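Local coordinates for pirin family protein (Acinetobacter baumannii, PDB 6D0P) that probably acts as a quercetin 2,3-dioxygenase, a pirin-family cupin enzyme that uses one iron cation per subunit and here holds manganese in its metal site, at residues F41-Y46 and Q127-L132; H64-F69 and Q98-G103; T73-G78 and G90-G95; T81-S86 and L107-H112. All coordinates share one frame; numbering follows the deposited sequence.

Interaction 1: F41-Y46 and Q127-L132; sequences FLLLDY and QLWVNL
Leu43 O is approached by two donors from the facing strand. It accepts a hydrogen bond from Trp129 N at 2.9 Å. Leu128 CA adds a CA-H...O contact to the same Leu43 O at 3.3 Å. Leu42 N also bonds to this residue pair's partner, donating to Trp129 O. Leu42 and Leu43 therefore both face Trp129, a classic beta bulge that shifts the register by one residue. Asp45 and Gln127 form a hydrogen-bonded antiparallel pair, bonded N to O in both directions, with Asp45 N 2.9 Å from Gln127 O. Leu42 CD1 reaches Asn131 CA, at 3.6 Å.

The side chains of Leu43 and Trp129 lie alongside each other. CG of Leu43 is anti to its backbone N (chi1 -174°), and CD2 sits over one face of the indole. Leu43 CD2 is 3.8 Å from the centroid of the five-membered ring of Trp129, almost on the ring normal, a CH-pi contact. In the plane of that ring, Trp129 NE1 donates to Gln127 OE1 at 3.0 Å. The bond restrains the rotation of both flat groups. Gln127 NE2 bonds instead to Glu110 and Thr73, so it is a second-shell residue of the metal site.

Phe41, Leu44, Leu128 and Val130 occupy the other face. Phe41 CD1 meets Leu128 CD1 at 4.0 Å. Leu251 of strand 245-253 covers Phe41, Leu44 and Leu128. One face of the strand pair thus borders the metal site and the other packs on the second cupin domain, as expected of the two-domain pirin fold.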
# COMPACT_ATOMS: atom_id res chain seq x y z
N PHE A 41 -1.77 -9.14 1.95
CA PHE A 41 -0.95 -8.14 1.33
C PHE A 41 0.03 -8.81 0.38
O PHE A 41 0.53 -9.86 0.68
CB PHE A 41 -0.30 -7.26 2.40
CG PHE A 41 -1.35 -6.65 3.28
CD1 PHE A 41 -2.14 -5.62 2.81
CD2 PHE A 41 -1.61 -7.17 4.54
CE1 PHE A 41 -3.17 -5.09 3.58
CE2 PHE A 41 -2.63 -6.63 5.32
CZ PHE A 41 -3.40 -5.60 4.84
N LEU A 42 0.31 -8.14 -0.74
CA LEU A 42 1.17 -8.73 -1.80
C LEU A 42 2.49 -7.98 -2.00
O LEU A 42 3.50 -8.61 -2.34
CB LEU A 42 0.41 -8.70 -3.13
CG LEU A 42 -0.75 -9.68 -3.27
CD1 LEU A 42 -1.56 -9.35 -4.51
CD2 LEU A 42 -0.22 -11.11 -3.30
N LEU A 43 2.49 -6.68 -1.83
CA LEU A 43 3.65 -5.87 -2.17
C LEU A 43 3.52 -4.48 -1.55
O LEU A 43 2.44 -3.93 -1.49
CB LEU A 43 3.70 -5.75 -3.69
CG LEU A 43 4.93 -5.05 -4.24
CD1 LEU A 43 5.75 -5.99 -5.11
CD2 LEU A 43 4.55 -3.79 -4.97
N LEU A 44 4.66 -3.93 -1.14
CA LEU A 44 4.71 -2.54 -0.66
C LEU A 44 5.98 -1.90 -1.21
O LEU A 44 7.12 -2.38 -0.94
CB LEU A 44 4.67 -2.45 0.87
CG LEU A 44 4.40 -1.06 1.44
CD1 LEU A 44 4.05 -1.12 2.93
CD2 LEU A 44 5.58 -0.12 1.24
N ASP A 45 5.76 -0.85 -2.00
CA ASP A 45 6.85 -0.03 -2.55
C ASP A 45 6.75 1.36 -1.93
O ASP A 45 5.69 2.00 -1.98
CB ASP A 45 6.76 0.11 -4.06
CG ASP A 45 7.32 -1.06 -4.85
OD1 ASP A 45 8.06 -1.88 -4.25
OD2 ASP A 45 7.03 -1.11 -6.08
N TYR A 46 7.86 1.82 -1.37
CA TYR A 46 7.87 3.15 -0.75
C TYR A 46 8.77 4.11 -1.52
O TYR A 46 9.99 3.92 -1.57
CB TYR A 46 8.32 3.04 0.70
CG TYR A 46 8.57 4.34 1.42
CD1 TYR A 46 7.68 5.39 1.33
CD2 TYR A 46 9.66 4.50 2.24
CE1 TYR A 46 7.88 6.59 2.02
CE2 TYR A 46 9.88 5.69 2.94
CZ TYR A 46 8.99 6.74 2.82
OH TYR A 46 9.21 7.92 3.49
N GLN A 127 2.90 2.66 -2.58
CA GLN A 127 1.98 1.81 -3.36
C GLN A 127 1.96 0.42 -2.70
O GLN A 127 3.00 -0.22 -2.49
CB GLN A 127 2.28 1.72 -4.86
CG GLN A 127 1.23 0.86 -5.58
CD GLN A 127 1.19 0.98 -7.09
OE1 GLN A 127 1.54 0.03 -7.81
NE2 GLN A 127 0.78 2.16 -7.58
N LEU A 128 0.75 0.01 -2.33
CA LEU A 128 0.48 -1.25 -1.68
C LEU A 128 -0.42 -2.11 -2.58
O LEU A 128 -1.46 -1.63 -3.07
CB LEU A 128 -0.24 -0.94 -0.36
CG LEU A 128 -0.82 -2.14 0.40
CD1 LEU A 128 0.29 -2.95 1.03
CD2 LEU A 128 -1.78 -1.68 1.48
N TRP A 129 -0.03 -3.34 -2.83
CA TRP A 129 -0.87 -4.27 -3.54
C TRP A 129 -1.58 -5.15 -2.51
O TRP A 129 -0.92 -5.68 -1.62
CB TRP A 129 -0.05 -5.13 -4.48
CG TRP A 129 0.57 -4.43 -5.64
CD1 TRP A 129 0.70 -3.08 -5.87
CD2 TRP A 129 1.27 -5.08 -6.71
NE1 TRP A 129 1.35 -2.86 -7.05
CE2 TRP A 129 1.72 -4.07 -7.59
CE3 TRP A 129 1.49 -6.42 -7.06
CZ2 TRP A 129 2.42 -4.37 -8.76
CZ3 TRP A 129 2.16 -6.71 -8.22
CH2 TRP A 129 2.64 -5.70 -9.05
N VAL A 130 -2.88 -5.30 -2.66
CA VAL A 130 -3.72 -6.12 -1.80
C VAL A 130 -4.36 -7.22 -2.65
O VAL A 130 -4.99 -6.95 -3.70
CB VAL A 130 -4.80 -5.28 -1.11
CG1 VAL A 130 -5.65 -6.12 -0.16
CG2 VAL A 130 -4.19 -4.09 -0.37
N ASN A 131 -4.28 -8.44 -2.16
CA ASN A 131 -4.81 -9.57 -2.88
C ASN A 131 -6.33 -9.64 -2.70
O ASN A 131 -6.89 -9.11 -1.76
CB ASN A 131 -4.16 -10.88 -2.43
CG ASN A 131 -4.13 -11.94 -3.52
OD1 ASN A 131 -4.65 -11.74 -4.62
ND2 ASN A 131 -3.46 -13.07 -3.23
N LEU A 132 -6.97 -10.27 -3.67
CA LEU A 132 -8.40 -10.56 -3.62
C LEU A 132 -8.65 -12.05 -3.38
O LEU A 132 -7.91 -12.92 -3.87
CB LEU A 132 -9.01 -10.14 -4.96
CG LEU A 132 -9.06 -8.64 -5.22
CD1 LEU A 132 -9.40 -8.34 -6.67
CD2 LEU A 132 -10.06 -7.98 -4.29

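Interaction 2: H64-F69 and Q98-G103; sequences HPHRGF and QWMTAG. With MN (manganese (II) ion), chain G.
His66, which packs on Ala102 across the contact, binds the manganese ion through NE2 at 2.2 Å. His64 NE2 binds the same metal at 2.2 Å. Two waters, His108 and Glu110 complete six ligands. The His64 ring is oriented by a second bond, from ND1 to Gly62 O.

Two backbone hydrogen bonds join the segments beyond the metal. Gly68 N donates to Gly103 O at 2.8 Å. Ala102 N donates to Phe69 O at 2.9 Å, in the carbonyl plane, though the N-H is bent to 140°. Gly68 has positive phi (101°), and a side chain there would run into the preceding carbonyl.

Ala102 CB packs 3.6 Å from His66 CB. The same methyl is close to Phe69 O. Met100, a selenomethionine, crosses His66 at about a right angle. Its chain bends at the last torsion (chi3 76°), and CE comes 3.9 Å from His66 CD2. Arg67 CG touches Gly103 O at 3.4 Å. The guanidinium leads elsewhere, with NE on Ala104 O and NH1 in a salt bridge to Asp280 of helix 271-282.

All residues that touch are buried. Strand 64-66 pairs with strand 106-112. Strand 97-101 pairs with strand 69-75 of the other sheet, which begins at the end of this turn. Pro65, Arg67 and Phe69 pack on strand 266-268 near the C-terminal end of the chain. The contact therefore lies where the two sheets of the N-terminal cupin domain meet, under cover from that later strand.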
# COMPACT_ATOMS: atom_id res chain seq x y z
N HIS A 64 0.57 -0.16 -18.59
CA HIS A 64 0.87 -1.48 -18.10
C HIS A 64 -0.43 -2.10 -17.56
O HIS A 64 -1.33 -1.39 -17.15
CB HIS A 64 1.95 -1.46 -17.01
CG HIS A 64 1.56 -0.68 -15.80
ND1 HIS A 64 1.72 0.68 -15.73
CD2 HIS A 64 1.04 -1.07 -14.61
CE1 HIS A 64 1.30 1.11 -14.55
NE2 HIS A 64 0.87 0.06 -13.85
N PRO A 65 -0.51 -3.42 -17.58
CA PRO A 65 -1.69 -4.09 -17.11
C PRO A 65 -1.62 -4.58 -15.66
O PRO A 65 -0.52 -4.71 -15.10
CB PRO A 65 -1.79 -5.31 -18.04
CG PRO A 65 -0.35 -5.66 -18.30
CD PRO A 65 0.35 -4.32 -18.36
N HIS A 66 -2.80 -4.84 -15.11
CA HIS A 66 -2.95 -5.51 -13.82
C HIS A 66 -4.17 -6.42 -13.89
O HIS A 66 -5.18 -6.06 -14.55
CB HIS A 66 -3.16 -4.55 -12.64
CG HIS A 66 -2.04 -3.61 -12.36
ND1 HIS A 66 -0.81 -4.06 -11.92
CD2 HIS A 66 -1.99 -2.26 -12.36
CE1 HIS A 66 -0.02 -3.01 -11.72
NE2 HIS A 66 -0.73 -1.89 -11.96
N ARG A 67 -4.10 -7.58 -13.23
CA ARG A 67 -5.26 -8.42 -13.10
C ARG A 67 -5.15 -9.21 -11.80
O ARG A 67 -4.07 -9.71 -11.47
CB ARG A 67 -5.40 -9.38 -14.28
CG ARG A 67 -6.47 -10.45 -14.09
CD ARG A 67 -6.59 -11.44 -15.25
NE ARG A 67 -7.22 -10.83 -16.42
CZ ARG A 67 -7.45 -11.46 -17.57
NH1 ARG A 67 -7.03 -12.71 -17.74
NH2 ARG A 67 -8.10 -10.84 -18.54
N GLY A 68 -6.28 -9.30 -11.08
CA GLY A 68 -6.41 -10.20 -9.95
C GLY A 68 -6.27 -9.60 -8.56
O GLY A 68 -6.45 -10.32 -7.57
N PHE A 69 -5.97 -8.33 -8.44
CA PHE A 69 -5.71 -7.76 -7.13
C PHE A 69 -6.02 -6.27 -7.16
O PHE A 69 -6.58 -5.75 -8.15
CB PHE A 69 -4.27 -8.08 -6.72
CG PHE A 69 -3.25 -7.51 -7.66
CD1 PHE A 69 -2.93 -8.16 -8.84
CD2 PHE A 69 -2.61 -6.32 -7.37
CE1 PHE A 69 -1.99 -7.63 -9.71
CE2 PHE A 69 -1.68 -5.79 -8.24
CZ PHE A 69 -1.38 -6.44 -9.41
N GLN A 98 -5.95 6.43 -3.67
CA GLN A 98 -6.68 5.71 -4.72
C GLN A 98 -6.61 4.22 -4.38
O GLN A 98 -5.51 3.65 -4.28
CB GLN A 98 -6.11 5.98 -6.11
CG GLN A 98 -6.70 5.09 -7.20
CD GLN A 98 -8.21 5.10 -7.32
OE1 GLN A 98 -8.85 4.05 -7.22
NE2 GLN A 98 -8.80 6.26 -7.60
N TRP A 99 -7.77 3.63 -4.09
CA TRP A 99 -7.90 2.20 -3.83
C TRP A 99 -8.50 1.58 -5.09
O TRP A 99 -9.72 1.59 -5.26
CB TRP A 99 -8.77 1.96 -2.58
CG TRP A 99 -8.68 0.56 -2.05
CD1 TRP A 99 -9.19 -0.56 -2.64
CD2 TRP A 99 -8.08 0.14 -0.81
NE1 TRP A 99 -8.91 -1.66 -1.86
CE2 TRP A 99 -8.25 -1.26 -0.73
CE3 TRP A 99 -7.41 0.79 0.23
CZ2 TRP A 99 -7.77 -2.02 0.33
CZ3 TRP A 99 -6.94 0.05 1.28
CH2 TRP A 99 -7.11 -1.34 1.33
N MSE A 100 -7.65 1.14 -6.00
CA MSE A 100 -8.10 0.63 -7.29
C MSE A 100 -8.15 -0.86 -7.33
O MSE A 100 -7.15 -1.55 -7.04
CB MSE A 100 -7.15 1.09 -8.40
CG MSE A 100 -7.66 0.60 -9.77
SE MSE A 100 -6.33 1.00 -11.20
CE MSE A 100 -5.08 -0.42 -10.76
N THR A 101 -9.31 -1.39 -7.68
CA THR A 101 -9.45 -2.82 -7.85
C THR A 101 -9.20 -3.15 -9.33
O THR A 101 -9.98 -2.72 -10.18
CB THR A 101 -10.85 -3.31 -7.48
OG1 THR A 101 -11.19 -2.83 -6.18
CG2 THR A 101 -10.95 -4.81 -7.55
N ALA A 102 -8.12 -3.83 -9.64
CA ALA A 102 -7.84 -4.22 -11.01
C ALA A 102 -8.84 -5.30 -11.43
O ALA A 102 -9.35 -5.28 -12.57
CB ALA A 102 -6.43 -4.70 -11.15
N GLY A 103 -9.09 -6.27 -10.55
CA GLY A 103 -10.06 -7.30 -10.86
C GLY A 103 -9.75 -8.01 -12.17
O GLY A 103 -8.61 -8.41 -12.41
MN MN G . -0.14 0.22 -11.95
O HOH W 1 -1.20 0.80 -9.81
O HOH W 2 1.52 -0.28 -10.56

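Interaction 3: T73-G78 and G90-G95; sequences TIAYQG and GTIKTG
Thr94 OG1 is anti to its carbonyl carbon and beside its backbone N (chi1 -75°), which turns the hydroxyl to Gly78 and the methyl to Tyr76. Thr94 OG1 donates to Gly78 O at 2.9 Å. Thr94 CG2 lies close against Tyr76 O, at 3.2 Å. Water 3 closes a small ring here: it accepts from Gly78 N at 2.8 Å and donates to Thr94 OG1. Gly95 N then bonds to Ala75 O at 2.9 Å, with a nearly straight N-H (165°).

These bonds lie at a corner of the cupin fold. The chain turns at Tyr76, so the runs before and after it belong to different sheets or faces. Tyr76 and Gln77 both face Glu124, a classic beta bulge.

Ile92 fills the inner side of the corner. Its side chain crosses that of Thr73 at about a right angle, and Ile92 CD1 meets Thr73 CG2 at 3.7 Å. The other branch, Ile92 CG2, lies 3.8 Å from Ala75 CB. Ala75 CB also touches Lys93 O, at 3.4 Å. Thr73 uses its hydroxyl for Gln127, beside the metal site, while Tyr76 OH bonds to Asp187 in the second cupin domain.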
# COMPACT_ATOMS: atom_id res chain seq x y z
N THR A 73 -2.67 3.51 -3.79
CA THR A 73 -1.66 4.54 -3.91
C THR A 73 -1.97 5.63 -2.88
O THR A 73 -3.09 6.18 -2.87
CB THR A 73 -1.59 5.08 -5.34
OG1 THR A 73 -1.36 3.98 -6.22
CG2 THR A 73 -0.50 6.11 -5.54
N ILE A 74 -1.00 5.92 -2.04
CA ILE A 74 -1.13 6.88 -0.95
C ILE A 74 -0.12 8.00 -1.20
O ILE A 74 1.08 7.75 -1.16
CB ILE A 74 -0.88 6.18 0.40
CG1 ILE A 74 -1.76 4.94 0.59
CG2 ILE A 74 -1.01 7.15 1.57
CD1 ILE A 74 -1.36 4.10 1.82
N ALA A 75 -0.58 9.22 -1.47
CA ALA A 75 0.32 10.34 -1.79
C ALA A 75 0.68 11.08 -0.50
O ALA A 75 -0.21 11.57 0.18
CB ALA A 75 -0.33 11.27 -2.79
N TYR A 76 1.97 11.21 -0.20
CA TYR A 76 2.43 11.95 1.00
C TYR A 76 2.97 13.34 0.61
O TYR A 76 2.71 14.33 1.30
CB TYR A 76 3.46 11.13 1.78
CG TYR A 76 2.88 9.91 2.46
CD1 TYR A 76 1.90 10.03 3.43
CD2 TYR A 76 3.33 8.64 2.16
CE1 TYR A 76 1.35 8.92 4.06
CE2 TYR A 76 2.80 7.52 2.78
CZ TYR A 76 1.82 7.65 3.74
OH TYR A 76 1.31 6.55 4.35
N GLN A 77 3.76 13.40 -0.45
CA GLN A 77 4.30 14.67 -0.95
C GLN A 77 4.22 14.60 -2.48
O GLN A 77 4.53 13.56 -3.07
CB GLN A 77 5.73 14.93 -0.51
CG GLN A 77 5.92 15.00 1.00
CD GLN A 77 7.29 15.50 1.39
OE1 GLN A 77 7.63 16.67 1.16
NE2 GLN A 77 8.08 14.64 2.01
N GLY A 78 3.79 15.67 -3.10
CA GLY A 78 3.60 15.62 -4.54
C GLY A 78 2.26 14.98 -4.90
O GLY A 78 1.42 14.72 -4.02
N GLY A 90 -7.72 9.64 -12.66
CA GLY A 90 -7.91 10.81 -11.83
C GLY A 90 -6.60 11.30 -11.27
O GLY A 90 -5.53 10.83 -11.69
N THR A 91 -6.68 12.25 -10.34
CA THR A 91 -5.47 12.80 -9.74
C THR A 91 -5.49 12.62 -8.23
O THR A 91 -6.45 12.99 -7.57
CB THR A 91 -5.28 14.27 -10.12
OG1 THR A 91 -4.98 14.31 -11.52
CG2 THR A 91 -4.15 14.92 -9.36
N ILE A 92 -4.43 12.01 -7.72
CA ILE A 92 -4.26 11.76 -6.30
C ILE A 92 -3.44 12.92 -5.72
O ILE A 92 -2.24 13.00 -5.96
CB ILE A 92 -3.53 10.42 -6.08
CG1 ILE A 92 -4.15 9.29 -6.92
CG2 ILE A 92 -3.46 10.07 -4.60
CD1 ILE A 92 -3.35 8.00 -6.91
N LYS A 93 -4.07 13.81 -4.97
CA LYS A 93 -3.34 14.94 -4.39
C LYS A 93 -2.71 14.51 -3.07
O LYS A 93 -2.99 13.40 -2.56
CB LYS A 93 -4.26 16.14 -4.18
CG LYS A 93 -4.99 16.66 -5.40
CD LYS A 93 -5.80 17.92 -5.10
CE LYS A 93 -6.62 18.39 -6.28
NZ LYS A 93 -7.32 19.67 -6.00
N THR A 94 -1.86 15.37 -2.50
CA THR A 94 -1.21 15.06 -1.23
C THR A 94 -2.30 14.76 -0.18
O THR A 94 -3.26 15.52 -0.03
CB THR A 94 -0.28 16.19 -0.78
OG1 THR A 94 0.90 16.13 -1.59
CG2 THR A 94 0.15 16.10 0.66
N GLY A 95 -2.19 13.63 0.48
CA GLY A 95 -3.18 13.24 1.50
C GLY A 95 -4.30 12.39 0.94
O GLY A 95 -5.06 11.79 1.74
O HOH W 3 3.37 18.07 -1.65

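Interaction 4: T81-S86 and L107-H112; sequences THKDSS and LHEEFH. With MN (manganese (II) ion), chain G.
Strand 107-112 carries half of the manganese site of this cupin domain and pairs antiparallel with strand 81-84, where Asp84 faces His108 and His82 faces Glu110. Both of these are non-hydrogen-bonded pairs. His108 NE2 binds the metal at 2.3 Å, and Glu110 OE1 binds it at 2.2 Å. His64 and His66 complete the protein ligands.

The backbones are joined through two hydrogen-bonded pairs, Thr81 with Phe111 and Lys83 with Glu109. Glu109 N donates to Lys83 O at 2.9 Å.

CG of His108 stands between the backbone N and the carbonyl carbon (chi1 79°), and the ring leads away from strand 81-84 to the metal. Its NE2 is on the metal and its ND1 on water 4. That water lies in the ring plane and accepts from His108 ND1 at 3.0 Å. It is also 2.8 Å from His82 ND1, so His82 reaches the first-shell ligand through water. Asp84 CB is tight against Leu107 O, at 3.2 Å. The Asp84 carboxylate bonds to Tyr143.

On the opposite face, Lys83 and Glu109 run side by side. Lys83 CE lies 3.3 Å from Glu109 OE1. The charged ends, Lys83 NZ and Glu109 OE1, are 4.2 Å apart, beyond a salt bridge but still probably attractive.

Glu110 OE2 does not bind the metal. It accepts from Gln127 NE2, and weakly from water 1. The carboxylate is thus held at both oxygens as a one-oxygen ligand. Three histidines and one glutamate leave two metal positions to water, and these could be exchangeable sites for oxygen or substrate.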
# COMPACT_ATOMS: atom_id res chain seq x y z
N THR A 81 -1.11 11.43 -11.17
CA THR A 81 -2.23 11.35 -12.07
C THR A 81 -2.19 9.96 -12.73
O THR A 81 -1.11 9.46 -13.08
CB THR A 81 -2.23 12.47 -13.10
OG1 THR A 81 -2.44 13.70 -12.41
CG2 THR A 81 -3.30 12.32 -14.17
N HIS A 82 -3.34 9.31 -12.84
CA HIS A 82 -3.42 8.00 -13.45
C HIS A 82 -4.55 8.05 -14.49
O HIS A 82 -5.48 8.82 -14.35
CB HIS A 82 -3.60 6.89 -12.41
CG HIS A 82 -4.76 7.10 -11.50
ND1 HIS A 82 -5.96 6.47 -11.68
CD2 HIS A 82 -4.92 7.92 -10.43
CE1 HIS A 82 -6.81 6.87 -10.75
NE2 HIS A 82 -6.19 7.76 -9.97
N LYS A 83 -4.41 7.24 -15.52
CA LYS A 83 -5.35 7.21 -16.62
C LYS A 83 -5.36 5.79 -17.19
O LYS A 83 -4.29 5.24 -17.43
CB LYS A 83 -4.94 8.18 -17.73
CG LYS A 83 -5.84 8.15 -18.95
CD LYS A 83 -5.75 9.34 -19.88
CE LYS A 83 -4.44 9.44 -20.63
NZ LYS A 83 -4.50 10.52 -21.64
N ASP A 84 -6.55 5.24 -17.43
CA ASP A 84 -6.65 3.89 -18.00
C ASP A 84 -7.02 3.94 -19.49
O ASP A 84 -7.14 5.01 -20.09
CB ASP A 84 -7.60 3.00 -17.21
CG ASP A 84 -9.05 3.46 -17.22
OD1 ASP A 84 -9.55 3.94 -18.29
OD2 ASP A 84 -9.64 3.36 -16.16
N SER A 85 -7.21 2.76 -20.07
CA SER A 85 -7.63 2.68 -21.47
C SER A 85 -9.14 2.96 -21.58
O SER A 85 -9.60 3.47 -22.60
CB SER A 85 -7.27 1.34 -22.04
OG SER A 85 -8.02 0.32 -21.40
N SER A 86 -9.89 2.61 -20.54
CA SER A 86 -11.35 2.81 -20.51
C SER A 86 -11.68 4.30 -20.32
O SER A 86 -12.84 4.64 -20.06
CB SER A 86 -11.99 1.97 -19.42
OG SER A 86 -11.67 0.59 -19.57
N LEU A 107 -5.75 -1.53 -17.84
CA LEU A 107 -4.53 -1.09 -18.50
C LEU A 107 -4.39 0.40 -18.19
O LEU A 107 -5.28 1.19 -18.58
CB LEU A 107 -4.64 -1.35 -20.00
CG LEU A 107 -3.38 -1.10 -20.81
CD1 LEU A 107 -2.34 -2.17 -20.53
CD2 LEU A 107 -3.69 -1.04 -22.30
N HIS A 108 -3.33 0.79 -17.49
CA HIS A 108 -3.23 2.18 -17.07
C HIS A 108 -1.78 2.68 -17.03
O HIS A 108 -0.81 1.92 -17.11
CB HIS A 108 -3.98 2.36 -15.75
CG HIS A 108 -3.27 1.92 -14.51
ND1 HIS A 108 -3.59 2.45 -13.27
CD2 HIS A 108 -2.24 1.08 -14.30
CE1 HIS A 108 -2.79 1.91 -12.36
NE2 HIS A 108 -1.96 1.08 -12.97
N GLU A 109 -1.70 4.00 -16.93
CA GLU A 109 -0.46 4.70 -16.77
C GLU A 109 -0.56 5.51 -15.47
O GLU A 109 -1.66 5.90 -15.06
CB GLU A 109 -0.18 5.61 -17.97
CG GLU A 109 -1.23 6.68 -18.14
CD GLU A 109 -1.07 7.54 -19.38
OE1 GLU A 109 -1.44 8.75 -19.31
OE2 GLU A 109 -0.58 7.01 -20.41
N GLU A 110 0.58 5.75 -14.85
CA GLU A 110 0.69 6.49 -13.58
C GLU A 110 1.88 7.44 -13.72
O GLU A 110 3.01 7.01 -13.96
CB GLU A 110 0.88 5.54 -12.38
CG GLU A 110 -0.26 4.56 -12.17
CD GLU A 110 -0.01 3.38 -11.22
OE1 GLU A 110 0.53 2.31 -11.68
OE2 GLU A 110 -0.39 3.50 -10.04
N PHE A 111 1.66 8.70 -13.43
CA PHE A 111 2.74 9.66 -13.61
C PHE A 111 2.49 10.87 -12.72
O PHE A 111 1.36 11.08 -12.22
CB PHE A 111 2.81 10.06 -15.07
CG PHE A 111 1.46 10.45 -15.63
CD1 PHE A 111 0.62 9.50 -16.18
CD2 PHE A 111 1.03 11.76 -15.57
CE1 PHE A 111 -0.62 9.86 -16.67
CE2 PHE A 111 -0.20 12.12 -16.08
CZ PHE A 111 -1.03 11.17 -16.62
N HIS A 112 3.51 11.69 -12.59
CA HIS A 112 3.39 12.85 -11.74
C HIS A 112 2.29 13.75 -12.32
O HIS A 112 2.18 13.90 -13.55
CB HIS A 112 4.70 13.63 -11.64
CG HIS A 112 5.85 12.87 -11.06
ND1 HIS A 112 7.14 13.36 -11.13
CD2 HIS A 112 5.93 11.67 -10.45
CE1 HIS A 112 7.97 12.48 -10.59
NE2 HIS A 112 7.24 11.43 -10.16
MN MN G . -0.14 0.22 -11.95
O HOH W 4 -5.88 4.40 -13.63
O HOH W 5 -8.51 -0.31 -18.76
O HOH W 1 -1.20 0.80 -9.81
O HOH W 2 1.52 -0.28 -10.56

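Overall arrangement
Interactions 2 and 4 share the metal: 64-69 and 107-112 each supply two of the four protein ligands. Their centres are about 11 Å apart. Their strands also pair directly, with His64 N 2.9 Å from His108 O. Interaction 1 contributes to the second shell through Gln127, whose NE2 lies 3.0 Å from Glu110 OE2. The same amide nitrogen lies 3.1 Å from Thr73 OG1 of interaction 3. Phe69 of interaction 2 packs against Trp129 of interaction 1. Interaction 3 joins the sheets at a corner: Thr73 N meets Gln98 O at 2.9 Å, while Gly90 O meets His82 N. All four contacts belong to the N-terminal cupin domain.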